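PDB 2WS2: glutathione s-transferase from Haemonchus contortus, which probably catalyses the conjugation of glutathione with electrophilic compounds, forming an S-substituted glutathione with release of a halide anion and a proton. Local coordinates for residues Lys5-Asn10 with Val32-Glu37; Phe48-Val53 with Leu61-Ala66. One frame throughout, in Å; residues are numbered along the deposited sequence.

From the N terminus, strand 4-9 leads through helix 16-24 to strand 30-34, and contact 1 (5-10 with 32-37) closes this beta-alpha-beta crossover by joining its two parallel strands. The chain then runs on through a loop to contact 2 (48-53 with 61-66), which closes the shorter hairpin of strands 53-56 and 59-62 and ties the loop before it to the start of helix 64-75. The two closures follow in series, neither enclosing nor crossing the other. They meet in the same four-stranded sheet, where Thr-7 N probably donates to Val-53 O, and both lie within the thioredoxin-like N-terminal domain of this glutathione transferase.

Contact 1. Residues Lys5-Asn10 with Val32-Glu37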
loop_
_atom_site.group_PDB
_atom_site.type_symbol
_atom_site.label_atom_id
_atom_site.label_comp_id
_atom_site.label_asym_id
_atom_site.label_seq_id
_atom_site.Cartn_x
_atom_site.Cartn_y
_atom_site.Cartn_z
ATOM N N LYS A 5 -6.282 -19.590 8.867
ATOM C CA LYS A 5 -5.130 -20.264 8.363
ATOM C C LYS A 5 -4.382 -19.222 7.610
ATOM O O LYS A 5 -4.938 -18.540 6.741
ATOM C CB LYS A 5 -5.505 -21.436 7.412
ATOM C CG LYS A 5 -4.308 -22.056 6.721
ATOM C CD LYS A 5 -4.619 -23.394 6.010
ATOM C CE LYS A 5 -4.950 -23.205 4.534
ATOM N NZ LYS A 5 -5.104 -24.559 3.833
ATOM N N LEU A 6 -3.103 -19.113 7.939
ATOM C CA LEU A 6 -2.193 -18.254 7.246
ATOM C C LEU A 6 -1.224 -19.131 6.454
ATOM O O LEU A 6 -0.658 -20.113 6.983
ATOM C CB LEU A 6 -1.453 -17.344 8.254
ATOM C CG LEU A 6 -0.451 -16.338 7.681
ATOM C CD1 LEU A 6 -1.163 -15.176 6.954
ATOM C CD2 LEU A 6 0.383 -15.780 8.780
ATOM N N THR A 7 -1.071 -18.804 5.182
ATOM C CA THR A 7 -0.167 -19.521 4.308
ATOM C C THR A 7 0.882 -18.577 3.813
ATOM O O THR A 7 0.574 -17.571 3.181
ATOM C CB THR A 7 -0.918 -20.212 3.100
ATOM O OG1 THR A 7 -1.890 -21.128 3.591
ATOM C CG2 THR A 7 0.041 -20.990 2.259
ATOM N N TYR A 8 2.142 -18.896 4.128
ATOM C CA TYR A 8 3.263 -18.136 3.677
ATOM C C TYR A 8 4.489 -19.058 3.616
ATOM O O TYR A 8 4.408 -20.217 3.999
ATOM C CB TYR A 8 3.475 -16.889 4.590
ATOM C CG TYR A 8 4.483 -15.922 4.049
ATOM C CD1 TYR A 8 4.282 -15.303 2.833
ATOM C CD2 TYR A 8 5.666 -15.625 4.761
ATOM C CE1 TYR A 8 5.225 -14.463 2.306
ATOM C CE2 TYR A 8 6.608 -14.750 4.250
ATOM C CZ TYR A 8 6.385 -14.167 3.045
ATOM O OH TYR A 8 7.309 -13.309 2.519
ATOM N N PHE A 9 5.588 -18.569 3.057
ATOM C CA PHE A 9 6.853 -19.298 3.112
ATOM C C PHE A 9 7.349 -19.389 4.556
ATOM O O PHE A 9 6.824 -18.719 5.437
ATOM C CB PHE A 9 7.880 -18.641 2.184
ATOM C CG PHE A 9 7.407 -18.563 0.764
ATOM C CD1 PHE A 9 7.192 -17.339 0.149
ATOM C CD2 PHE A 9 7.136 -19.731 0.055
ATOM C CE1 PHE A 9 6.739 -17.273 -1.170
ATOM C CE2 PHE A 9 6.660 -19.679 -1.249
ATOM C CZ PHE A 9 6.476 -18.453 -1.868
ATOM N N ASN A 10 8.337 -20.237 4.809
ATOM C CA ASN A 10 8.870 -20.320 6.157
ATOM C C ASN A 10 9.751 -19.115 6.356
ATOM O O ASN A 10 10.761 -18.942 5.656
ATOM C CB ASN A 10 9.604 -21.637 6.408
ATOM C CG ASN A 10 9.584 -22.059 7.870
ATOM O OD1 ASN A 10 9.046 -23.115 8.201
ATOM N ND2 ASN A 10 10.126 -21.210 8.765
ATOM N N VAL A 32 0.697 -21.931 8.323
ATOM C CA VAL A 32 1.273 -22.908 7.406
ATOM C C VAL A 32 2.421 -22.227 6.687
ATOM O O VAL A 32 2.244 -21.185 6.080
ATOM C CB VAL A 32 0.230 -23.439 6.422
ATOM C CG1 VAL A 32 0.882 -24.419 5.424
ATOM C CG2 VAL A 32 -0.904 -24.080 7.183
ATOM N N ARG A 33 3.609 -22.804 6.852
ATOM C CA ARG A 33 4.831 -22.335 6.241
ATOM C C ARG A 33 5.209 -23.324 5.147
ATOM O O ARG A 33 5.355 -24.524 5.428
ATOM C CB ARG A 33 5.908 -22.269 7.325
ATOM C CG ARG A 33 5.815 -21.044 8.192
ATOM C CD ARG A 33 6.623 -21.207 9.476
ATOM N NE ARG A 33 6.216 -20.222 10.470
ATOM C CZ ARG A 33 6.878 -19.110 10.761
ATOM N NH1 ARG A 33 8.037 -18.802 10.162
ATOM N NH2 ARG A 33 6.363 -18.301 11.676
ATOM N N LEU A 34 5.304 -22.841 3.905
ATOM C CA LEU A 34 5.516 -23.694 2.733
ATOM C C LEU A 34 6.937 -23.495 2.213
ATOM O O LEU A 34 7.485 -22.386 2.228
ATOM C CB LEU A 34 4.508 -23.387 1.591
ATOM C CG LEU A 34 2.991 -23.609 1.739
ATOM C CD1 LEU A 34 2.231 -23.149 0.456
ATOM C CD2 LEU A 34 2.633 -25.054 2.070
ATOM N N THR A 35 7.527 -24.584 1.754
ATOM C CA THR A 35 8.862 -24.551 1.215
ATOM C C THR A 35 8.750 -23.926 -0.163
ATOM O O THR A 35 7.653 -23.877 -0.784
ATOM C CB THR A 35 9.449 -25.992 1.071
ATOM O OG1 THR A 35 8.538 -26.778 0.319
ATOM C CG2 THR A 35 9.660 -26.688 2.428
ATOM N N HIS A 36 9.861 -23.409 -0.647
ATOM C CA HIS A 36 9.889 -22.968 -2.032
ATOM C C HIS A 36 9.634 -24.164 -2.986
ATOM O O HIS A 36 9.117 -24.008 -4.086
ATOM C CB HIS A 36 11.204 -22.270 -2.317
ATOM C CG HIS A 36 11.247 -20.850 -1.856
ATOM N ND1 HIS A 36 10.858 -20.459 -0.585
ATOM C CD2 HIS A 36 11.654 -19.724 -2.484
ATOM C CE1 HIS A 36 11.010 -19.156 -0.461
ATOM N NE2 HIS A 36 11.506 -18.688 -1.590
ATOM N N GLU A 37 9.962 -25.358 -2.522
ATOM C CA GLU A 37 9.874 -26.568 -3.315
ATOM C C GLU A 37 8.450 -27.138 -3.350
ATOM O O GLU A 37 8.087 -27.792 -4.305
ATOM C CB GLU A 37 10.894 -27.623 -2.837
ATOM C CG GLU A 37 12.409 -27.228 -2.956
ATOM C CD GLU A 37 12.790 -26.030 -2.056
ATOM O OE1 GLU A 37 12.174 -25.891 -1.015
ATOM O OE2 GLU A 37 13.685 -25.233 -2.388
#
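Leu-6 and Tyr-8 are joined to Val-32 and Leu-34 by the alternating backbone bonds of a parallel strand pair. Val-32 N donates to Leu-6 O at 2.6 Å, and Tyr-8 N reaches Val-32 O at 3.0 Å with an angle of 167° at the hydrogen. Leu-34 N returns to Tyr-8 O at 2.8 Å, after which the pairing frays into a weak bond from Asn-10 N to Leu-34 O. The carbonyls of Val-32, Tyr-8 and Leu-34 each receive a CA-H as well, from Thr-7, Arg-33 and Phe-9.

The apolar contacts lie on the face that bears Thr-7 and Val-32. Thr-7 CG2, anti to its backbone N, meets Leu-34 CD1 at 3.6 Å, while the aliphatic stem of Lys-5 runs past Val-32 CG2.

Near the strand ends, Asn-10 rests its amide against the extended chain of Arg-33, OD1 lying 3.3 Å from CD. Asn-10 ND2 sits at the guanidinium edge without bonding, since both nitrogens are donors; the amide and guanidinium planes are 54° apart. Arg-33 NH2 instead forms a salt bridge with Asp-31. The aromatic contact is oblique: His-36 CE1 stands over the rim of one face of Phe-9, the ring centroids 4.6 Å apart. Leu-34 O lies in the Phe-9 ring plane, 3.4 Å from CD2, and Trp-39 makes an edge-to-face contact with the same ring.

The paired strands belong to a beta-alpha-beta unit. The connecting helix 16-24 packs through Ile-18 and Arg-19 on Leu-6, and Arg-19 also touches Tyr-8, whose OH bonds to Ala-14 N. Within the chain, strand 30-34 is the outermost strand on this side, whereas strand 4-9 continues the sheet through Val-53 and Glu-55 of the antiparallel strand 53-56.

Contact 2. Residues Phe48-Val53 with Leu61-Ala66; sequences FGQLPV and LPQSVA
Phe-48, with a chi1 of -35° that keeps CG beside its backbone N, brings CE2 of its ring against Pro-62, and a bend at chi2 (-82°) returns the amide of Gln-63 toward Gln-50 although its CB points away. Phe-48 CE2 is 3.3 Å from Pro-62 CG, the aromatic and pyrrolidine side chains crossing at about a right angle. Gln-63 CG lies in the plane of the Phe-48 ring, at its edge and 3.9 Å from CE2. Further along, Pro-52, which follows a cis peptide bond, sets its CG 4.0 Å from Ser-64 CB in the first turn of helix 64-75.

Val-53 and Pro-62 form an antiparallel non-hydrogen-bonded pair, with Val-53 CA 3.5 Å from Leu-61 O in a CA-H...O contact. Where the strands part, a water takes over: it donates to Pro-52 O at 2.7 Å and accepts from Gln-63 N at 3.0 Å. Gln-63 occupies the N-cap position. A cis-proline loop facing the turn into this helix is a hallmark of the thioredoxin-like domain, and in glutathione transferases these two elements border the glutathione site.

The amides of Gln-50 and Gln-63 approach with NE2 atoms 3.7 Å apart, their planes turned 73° to one another, and do not bond. Both look to the second subunit: Gln-50 OE1 accepts from Gln-94 of that chain, and Gln-63 NE2 donates to the same Gln-94 and to Asp-97 there.

No direct hydrogen bond joins the two segments; apolar contact, one CA-H...O contact and a bridging water join them. Gln-50 OE1 and Gln-63 NE2 find their partners across the dimer interface, which suggests that the second subunit helps to set how the two amides lie.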
loop_
_atom_site.group_PDB
_atom_site.type_symbol
_atom_site.label_atom_id
_atom_site.label_comp_id
_atom_site.label_asym_id
_atom_site.label_seq_id
_atom_site.Cartn_x
_atom_site.Cartn_y
_atom_site.Cartn_z
ATOM N N PHE A 48 -4.286 -14.491 -6.185
ATOM C CA PHE A 48 -3.458 -13.917 -7.213
ATOM C C PHE A 48 -2.164 -14.726 -7.399
ATOM O O PHE A 48 -1.183 -14.208 -7.891
ATOM C CB PHE A 48 -3.181 -12.400 -7.004
ATOM C CG PHE A 48 -4.340 -11.589 -6.398
ATOM C CD1 PHE A 48 -5.651 -11.639 -6.927
ATOM C CD2 PHE A 48 -4.090 -10.710 -5.327
ATOM C CE1 PHE A 48 -6.686 -10.876 -6.377
ATOM C CE2 PHE A 48 -5.121 -9.900 -4.782
ATOM C CZ PHE A 48 -6.426 -9.992 -5.303
ATOM N N GLY A 49 -2.178 -16.005 -7.034
ATOM C CA GLY A 49 -1.043 -16.899 -7.323
ATOM C C GLY A 49 0.192 -16.461 -6.538
ATOM O O GLY A 49 1.316 -16.506 -7.033
ATOM N N GLN A 50 -0.076 -16.013 -5.316
ATOM C CA GLN A 50 0.818 -15.243 -4.510
ATOM C C GLN A 50 0.608 -15.619 -3.030
ATOM O O GLN A 50 -0.454 -16.130 -2.631
ATOM C CB GLN A 50 0.569 -13.734 -4.735
ATOM C CG GLN A 50 1.282 -13.154 -5.977
ATOM C CD GLN A 50 0.981 -11.677 -6.245
ATOM O OE1 GLN A 50 1.036 -11.239 -7.400
ATOM N NE2 GLN A 50 0.686 -10.891 -5.176
ATOM N N LEU A 51 1.643 -15.393 -2.230
ATOM C CA LEU A 51 1.490 -15.491 -0.783
ATOM C C LEU A 51 1.899 -14.147 -0.164
ATOM O O LEU A 51 2.682 -13.411 -0.764
ATOM C CB LEU A 51 2.305 -16.666 -0.235
ATOM C CG LEU A 51 1.878 -18.115 -0.506
ATOM C CD1 LEU A 51 2.875 -19.117 0.173
ATOM C CD2 LEU A 51 0.433 -18.428 -0.101
ATOM N N PRO A 52 1.413 -13.824 1.052
ATOM C CA PRO A 52 0.622 -14.601 1.981
ATOM C C PRO A 52 -0.844 -14.587 1.633
ATOM O O PRO A 52 -1.291 -13.693 0.911
ATOM C CB PRO A 52 0.865 -13.888 3.313
ATOM C CG PRO A 52 1.087 -12.488 2.944
ATOM C CD PRO A 52 1.716 -12.476 1.594
ATOM N N VAL A 53 -1.562 -15.592 2.115
ATOM C CA VAL A 53 -3.000 -15.675 1.971
ATOM C C VAL A 53 -3.607 -16.084 3.286
ATOM O O VAL A 53 -3.205 -17.097 3.875
ATOM C CB VAL A 53 -3.382 -16.763 0.947
ATOM C CG1 VAL A 53 -4.856 -17.099 1.055
ATOM C CG2 VAL A 53 -2.982 -16.314 -0.476
ATOM N N LEU A 61 -8.388 -14.391 1.784
ATOM C CA LEU A 61 -7.953 -13.005 1.671
ATOM C C LEU A 61 -6.475 -12.860 1.256
ATOM O O LEU A 61 -5.545 -13.247 2.007
ATOM C CB LEU A 61 -8.337 -12.183 2.933
ATOM C CG LEU A 61 -8.077 -10.664 2.883
ATOM C CD1 LEU A 61 -9.057 -9.851 1.981
ATOM C CD2 LEU A 61 -8.075 -10.037 4.333
ATOM N N PRO A 62 -6.233 -12.325 0.039
ATOM C CA PRO A 62 -4.857 -12.065 -0.335
ATOM C C PRO A 62 -4.270 -10.711 0.104
ATOM O O PRO A 62 -5.011 -9.833 0.516
ATOM C CB PRO A 62 -4.891 -12.139 -1.856
ATOM C CG PRO A 62 -6.311 -11.609 -2.235
ATOM C CD PRO A 62 -7.198 -11.842 -0.985
ATOM N N GLN A 63 -2.930 -10.612 0.027
ATOM C CA GLN A 63 -2.128 -9.382 -0.018
ATOM C C GLN A 63 -1.814 -8.975 1.445
ATOM O O GLN A 63 -2.721 -8.888 2.253
ATOM C CB GLN A 63 -2.803 -8.235 -0.816
ATOM C CG GLN A 63 -2.591 -8.223 -2.370
ATOM C CD GLN A 63 -1.265 -7.588 -2.831
ATOM O OE1 GLN A 63 -0.519 -7.024 -2.046
ATOM N NE2 GLN A 63 -0.976 -7.700 -4.122
ATOM N N SER A 64 -0.532 -8.768 1.761
ATOM C CA SER A 64 -0.095 -8.623 3.175
ATOM C C SER A 64 -0.785 -7.528 3.992
ATOM O O SER A 64 -1.332 -7.832 5.022
ATOM C CB SER A 64 1.444 -8.550 3.326
ATOM O OG SER A 64 2.078 -7.777 2.316
ATOM N N VAL A 65 -0.782 -6.297 3.489
ATOM C CA VAL A 65 -1.385 -5.080 4.119
ATOM C C VAL A 65 -2.946 -5.176 4.249
ATOM O O VAL A 65 -3.492 -5.106 5.366
ATOM C CB VAL A 65 -0.915 -3.790 3.410
ATOM C CG1 VAL A 65 -1.291 -2.497 4.212
ATOM C CG2 VAL A 65 0.586 -3.803 3.267
ATOM N N ALA A 66 -3.638 -5.450 3.136
ATOM C CA ALA A 66 -5.032 -5.929 3.236
ATOM C C ALA A 66 -5.325 -6.755 4.499
ATOM O O ALA A 66 -6.128 -6.358 5.355
ATOM C CB ALA A 66 -5.398 -6.752 1.996
HETATM O O HOH W 1 -1.591 -12.719 -1.600
#